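Local coordinates for putative aspartyl-tRNA synthetase (Leishmania major, PDB 6OD8), which probably joins L-aspartate to its cognate tRNA at the expense of ATP, as a class II aminoacyl-tRNA synthetase, at residues M104-L109 with S115-A120; I131-Q136 with K169-V174. All coordinates share one frame; numbering follows the deposited sequence.

Contact 1. Residues M104-L109 with S115-A120; sequences MAFMVL and SVQAMA
Phe106 and Met119 lie side by side and point the same way from adjoining strands, the ring carbon Phe106 CD1 3.8 Å from Met119 CB. With its CG wedged between backbone N and carbonyl carbon (chi1 59°) and further bends at chi2 and chi3, Met119 sends its methyl back across the strand boundary to Met104. The two methionine chains meet there at a slant, Met104 CE to Met119 CE measuring 3.4 Å, a closeness that is doubtful. Farther along the same face, Gln117 NE2 comes near the plane of the Phe106 ring at its edge, while its hydrogen bond goes to Glu165. Residues 104-109 and 115-120 belong to the antiparallel hairpin of strands 104-111 and 114-121 in the OB-fold domain, strapped by three pairs of backbone hydrogen bonds; the middle pair joins Met107 and Ala118, with Ala118 N to Met107 O at 2.8 Å and nearly straight (176°). On the face that carries Ala105, Met107, Leu109, Val116, Ala118 and Ala120, Leu109 CD1 reaches diagonally to Ala118 CB at 4.1 Å. Met107 instead turns its thioether end away from the partner strand, toward helix 128-136.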
loop_
_atom_site.group_PDB
_atom_site.type_symbol
_atom_site.label_atom_id
_atom_site.label_comp_id
_atom_site.label_asym_id
_atom_site.label_seq_id
_atom_site.Cartn_x
_atom_site.Cartn_y
_atom_site.Cartn_z
ATOM N N MET A 104 -19.515 47.167 4.903
ATOM C CA MET A 104 -18.412 46.222 5.018
ATOM C C MET A 104 -18.925 44.794 4.978
ATOM O O MET A 104 -20.049 44.505 5.396
ATOM C CB MET A 104 -17.618 46.441 6.306
ATOM C CG MET A 104 -16.601 47.564 6.216
ATOM S SD MET A 104 -16.283 48.238 7.844
ATOM C CE MET A 104 -14.911 47.261 8.429
ATOM N N ALA A 105 -18.076 43.902 4.476
ATOM C CA ALA A 105 -18.336 42.471 4.461
ATOM C C ALA A 105 -17.187 41.752 5.154
ATOM O O ALA A 105 -16.029 42.164 5.052
ATOM C CB ALA A 105 -18.497 41.932 3.036
ATOM N N PHE A 106 -17.522 40.672 5.859
ATOM C CA PHE A 106 -16.577 39.925 6.678
ATOM C C PHE A 106 -16.756 38.446 6.397
ATOM O O PHE A 106 -17.877 37.932 6.470
ATOM C CB PHE A 106 -16.787 40.183 8.175
ATOM C CG PHE A 106 -16.615 41.622 8.565
ATOM C CD1 PHE A 106 -15.387 42.090 8.994
ATOM C CD2 PHE A 106 -17.684 42.505 8.498
ATOM C CE1 PHE A 106 -15.227 43.408 9.359
ATOM C CE2 PHE A 106 -17.532 43.828 8.860
ATOM C CZ PHE A 106 -16.300 44.280 9.288
ATOM N N MET A 107 -15.649 37.770 6.102
ATOM C CA MET A 107 -15.661 36.359 5.763
ATOM C C MET A 107 -14.548 35.656 6.524
ATOM O O MET A 107 -13.549 36.261 6.925
ATOM C CB MET A 107 -15.459 36.127 4.254
ATOM C CG MET A 107 -16.280 37.030 3.347
ATOM S SD MET A 107 -15.893 36.774 1.599
ATOM C CE MET A 107 -16.518 35.119 1.367
ATOM N N VAL A 108 -14.729 34.360 6.704
ATOM C CA VAL A 108 -13.653 33.467 7.108
ATOM C C VAL A 108 -13.428 32.523 5.944
ATOM O O VAL A 108 -14.359 31.816 5.533
ATOM C CB VAL A 108 -13.975 32.679 8.389
ATOM C CG1 VAL A 108 -12.860 31.674 8.641
ATOM C CG2 VAL A 108 -14.152 33.619 9.580
ATOM N N LEU A 109 -12.207 32.533 5.401
ATOM C CA LEU A 109 -11.811 31.641 4.319
ATOM C C LEU A 109 -10.951 30.515 4.882
ATOM O O LEU A 109 -10.138 30.730 5.789
ATOM C CB LEU A 109 -11.047 32.394 3.221
ATOM C CG LEU A 109 -11.830 33.573 2.623
ATOM C CD1 LEU A 109 -11.041 34.286 1.509
ATOM C CD2 LEU A 109 -13.206 33.145 2.135
ATOM N N SER A 115 -7.237 28.682 8.321
ATOM C CA SER A 115 -8.330 29.628 8.141
ATOM C C SER A 115 -7.823 31.044 8.376
ATOM O O SER A 115 -6.842 31.264 9.090
ATOM C CB SER A 115 -9.512 29.326 9.083
ATOM O OG SER A 115 -9.073 29.341 10.433
ATOM N N VAL A 116 -8.495 32.010 7.754
ATOM C CA VAL A 116 -8.088 33.401 7.871
ATOM C C VAL A 116 -9.306 34.287 7.661
ATOM O O VAL A 116 -10.214 33.962 6.893
ATOM C CB VAL A 116 -6.960 33.734 6.867
ATOM C CG1 VAL A 116 -7.450 33.568 5.417
ATOM C CG2 VAL A 116 -6.399 35.141 7.113
ATOM N N GLN A 117 -9.319 35.421 8.355
ATOM C CA GLN A 117 -10.401 36.378 8.196
ATOM C C GLN A 117 -10.134 37.256 6.981
ATOM O O GLN A 117 -8.989 37.636 6.716
ATOM C CB GLN A 117 -10.548 37.235 9.451
ATOM C CG GLN A 117 -11.514 38.391 9.280
ATOM C CD GLN A 117 -11.972 38.953 10.600
ATOM O OE1 GLN A 117 -12.524 38.231 11.430
ATOM N NE2 GLN A 117 -11.737 40.245 10.809
ATOM N N ALA A 118 -11.192 37.531 6.216
ATOM C CA ALA A 118 -11.137 38.435 5.075
ATOM C C ALA A 118 -12.201 39.505 5.252
ATOM O O ALA A 118 -13.273 39.246 5.809
ATOM C CB ALA A 118 -11.363 37.705 3.748
ATOM N N MET A 119 -11.909 40.712 4.775
ATOM C CA MET A 119 -12.922 41.751 4.834
ATOM C C MET A 119 -12.782 42.670 3.634
ATOM O O MET A 119 -11.737 42.729 2.981
ATOM C CB MET A 119 -12.848 42.538 6.148
ATOM C CG MET A 119 -11.531 43.244 6.419
ATOM S SD MET A 119 -11.477 44.913 5.741
ATOM C CE MET A 119 -13.103 45.495 6.181
ATOM N N ALA A 120 -13.864 43.391 3.359
ATOM C CA ALA A 120 -13.886 44.412 2.331
ATOM C C ALA A 120 -14.681 45.596 2.849
ATOM O O ALA A 120 -15.643 45.434 3.599
ATOM C CB ALA A 120 -14.504 43.911 1.023
#

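Contact 2. Residues I131-Q136 with K169-V174; sequences IDFMGQ and KKIHTV
Phe133 O, in helix 128-136, accepts two hydrogen bonds from Gln136: one from its backbone N at 3.1 Å and one from its side-chain NE2 at 3.0 Å. The amide NE2 approaches in the carbonyl plane, on a lone pair, and the acceptor lies close to the plane of the Gln136 amide, which gives that group a defined orientation alongside the backbone. The Phe133 ring itself extends toward strand 170-173, its CG anti to the backbone N (chi1 176°). There it crosses Ile171 at a slant, Phe133 CD2 meeting Ile171 CG2 at 4.2 Å. Phe133 CE2 also lies 3.7 Å from the carbonyl oxygen Ile171 O, and CZ reaches the Thr173 methyl CG2 at 4.3 Å; both approach the ring obliquely. The Ile171 branch methyl is shared, because Met134 CG touches the same CG2 at 3.7 Å and has CD1 of that isoleucine a little farther off. Helix and strand axes run 9.8 Å apart at an angle of 41°, a separation bridged by these side chains. In the OB fold, a helix covers one end of the barrel; here helix 128-136 packs through Met134 on Ile171 of strand 170-173, and Ile171 also touches Met107 of strand 104-111. Phe57 meets the ring of Phe133 as well. The two bonds from Gln136 to Phe133 O stay within 131-136 and do not tie it to the strand. No hydrogen bond or salt bridge links the two segments, so their mutual hold rests on van der Waals and hydrophobic contact.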
loop_
_atom_site.group_PDB
_atom_site.type_symbol
_atom_site.label_atom_id
_atom_site.label_comp_id
_atom_site.label_asym_id
_atom_site.label_seq_id
_atom_site.Cartn_x
_atom_site.Cartn_y
_atom_site.Cartn_z
ATOM N N ILE A 131 -19.482 44.382 -1.743
ATOM C CA ILE A 131 -19.802 44.039 -0.359
ATOM C C ILE A 131 -21.108 43.254 -0.301
ATOM O O ILE A 131 -21.223 42.265 0.442
ATOM C CB ILE A 131 -19.859 45.310 0.516
ATOM C CG1 ILE A 131 -18.482 45.640 1.104
ATOM C CG2 ILE A 131 -20.840 45.133 1.658
ATOM C CD1 ILE A 131 -17.440 46.025 0.096
ATOM N N ASP A 132 -22.105 43.672 -1.095
ATOM C CA ASP A 132 -23.348 42.907 -1.204
ATOM C C ASP A 132 -23.093 41.516 -1.757
ATOM O O ASP A 132 -23.673 40.532 -1.277
ATOM C CB ASP A 132 -24.347 43.625 -2.108
ATOM C CG ASP A 132 -24.738 44.995 -1.585
ATOM O OD1 ASP A 132 -24.834 45.159 -0.350
ATOM O OD2 ASP A 132 -24.949 45.904 -2.420
ATOM N N PHE A 133 -22.257 41.416 -2.796
ATOM C CA PHE A 133 -21.950 40.115 -3.375
ATOM C C PHE A 133 -21.323 39.195 -2.341
ATOM O O PHE A 133 -21.729 38.035 -2.197
ATOM C CB PHE A 133 -21.021 40.279 -4.579
ATOM C CG PHE A 133 -20.587 38.979 -5.181
ATOM C CD1 PHE A 133 -21.462 38.219 -5.939
ATOM C CD2 PHE A 133 -19.292 38.511 -4.987
ATOM C CE1 PHE A 133 -21.054 36.997 -6.499
ATOM C CE2 PHE A 133 -18.878 37.304 -5.543
ATOM C CZ PHE A 133 -19.762 36.545 -6.299
ATOM N N MET A 134 -20.315 39.693 -1.617
ATOM C CA MET A 134 -19.644 38.871 -0.617
ATOM C C MET A 134 -20.621 38.387 0.444
ATOM O O MET A 134 -20.576 37.220 0.858
ATOM C CB MET A 134 -18.510 39.655 0.029
ATOM C CG MET A 134 -17.358 39.906 -0.893
ATOM S SD MET A 134 -16.234 41.114 -0.181
ATOM C CE MET A 134 -15.501 40.128 1.135
ATOM N N GLY A 135 -21.519 39.264 0.893
ATOM C CA GLY A 135 -22.459 38.884 1.932
ATOM C C GLY A 135 -23.390 37.752 1.546
ATOM O O GLY A 135 -23.885 37.044 2.428
ATOM N N GLN A 136 -23.636 37.551 0.249
ATOM C CA GLN A 136 -24.608 36.554 -0.187
ATOM C C GLN A 136 -23.991 35.284 -0.773
ATOM O O GLN A 136 -24.742 34.403 -1.211
ATOM C CB GLN A 136 -25.592 37.183 -1.194
ATOM C CG GLN A 136 -24.974 37.661 -2.512
ATOM C CD GLN A 136 -24.732 36.518 -3.486
ATOM O OE1 GLN A 136 -25.670 35.812 -3.873
ATOM N NE2 GLN A 136 -23.467 36.308 -3.858
ATOM N N LYS A 169 -9.717 42.812 -2.522
ATOM C CA LYS A 169 -9.819 43.718 -3.668
ATOM C C LYS A 169 -10.657 43.151 -4.811
ATOM O O LYS A 169 -11.278 43.912 -5.556
ATOM C CB LYS A 169 -8.421 44.041 -4.214
ATOM C CG LYS A 169 -7.365 44.363 -3.167
ATOM C CD LYS A 169 -7.796 45.499 -2.263
ATOM C CE LYS A 169 -6.614 46.054 -1.483
ATOM N NZ LYS A 169 -7.016 47.102 -0.504
ATOM N N LYS A 170 -10.668 41.832 -4.975
ATOM C CA LYS A 170 -11.432 41.134 -5.996
ATOM C C LYS A 170 -11.868 39.799 -5.421
ATOM O O LYS A 170 -11.135 39.182 -4.643
ATOM C CB LYS A 170 -10.621 40.854 -7.280
ATOM C CG LYS A 170 -10.235 42.070 -8.101
ATOM C CD LYS A 170 -9.504 41.617 -9.370
ATOM C CE LYS A 170 -9.190 42.799 -10.303
ATOM N NZ LYS A 170 -8.446 43.859 -9.564
ATOM N N ILE A 171 -13.058 39.349 -5.811
ATOM C CA ILE A 171 -13.510 38.036 -5.370
ATOM C C ILE A 171 -14.456 37.438 -6.407
ATOM O O ILE A 171 -15.473 38.043 -6.759
ATOM C CB ILE A 171 -14.174 38.107 -3.976
ATOM C CG1 ILE A 171 -14.714 36.728 -3.593
ATOM C CG2 ILE A 171 -15.301 39.171 -3.912
ATOM C CD1 ILE A 171 -15.104 36.591 -2.097
ATOM N N HIS A 172 -14.135 36.250 -6.904
ATOM C CA HIS A 172 -15.034 35.529 -7.800
ATOM C C HIS A 172 -15.233 34.111 -7.294
ATOM O O HIS A 172 -14.305 33.501 -6.748
ATOM C CB HIS A 172 -14.512 35.470 -9.242
ATOM C CG HIS A 172 -14.315 36.811 -9.881
ATOM N ND1 HIS A 172 -13.236 37.619 -9.592
ATOM C CD2 HIS A 172 -15.052 37.477 -10.803
ATOM C CE1 HIS A 172 -13.317 38.728 -10.309
ATOM N NE2 HIS A 172 -14.403 38.662 -11.060
ATOM N N THR A 173 -16.448 33.581 -7.467
ATOM C CA THR A 173 -16.684 32.184 -7.145
ATOM C C THR A 173 -16.083 31.298 -8.227
ATOM O O THR A 173 -16.236 31.555 -9.423
ATOM C CB THR A 173 -18.172 31.863 -6.974
ATOM O OG1 THR A 173 -18.914 32.377 -8.077
ATOM C CG2 THR A 173 -18.730 32.431 -5.624
ATOM N N VAL A 174 -15.386 30.267 -7.784
ATOM C CA VAL A 174 -14.900 29.211 -8.663
ATOM C C VAL A 174 -15.990 28.164 -8.872
ATOM O O VAL A 174 -16.360 27.855 -10.007
ATOM C CB VAL A 174 -13.616 28.602 -8.066
ATOM C CG1 VAL A 174 -13.139 27.387 -8.869
ATOM C CG2 VAL A 174 -12.515 29.667 -7.986
#

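In the fold
Contacts 1 and 2 belong to one OB-fold nucleic acid binding domain, with centres 10 Å apart, and come in series along the chain: the hairpin of strands 104-111 and 114-121 is complete before helix 128-136 begins, and strand 170-173 follows later. All three strands belong to the same curled sheet, in which 170-173 pairs with 142-151. Met134 joins the contacts directly, its CE lying 3.4 Å from Met107 SD and its SD 3.5 Å from Ala120 CB; Ile131 adds a second touch on Ala120. Hairpin, helix and late strand thus share one apolar interior in a domain that, by family, probably recognises the tRNA anticodon.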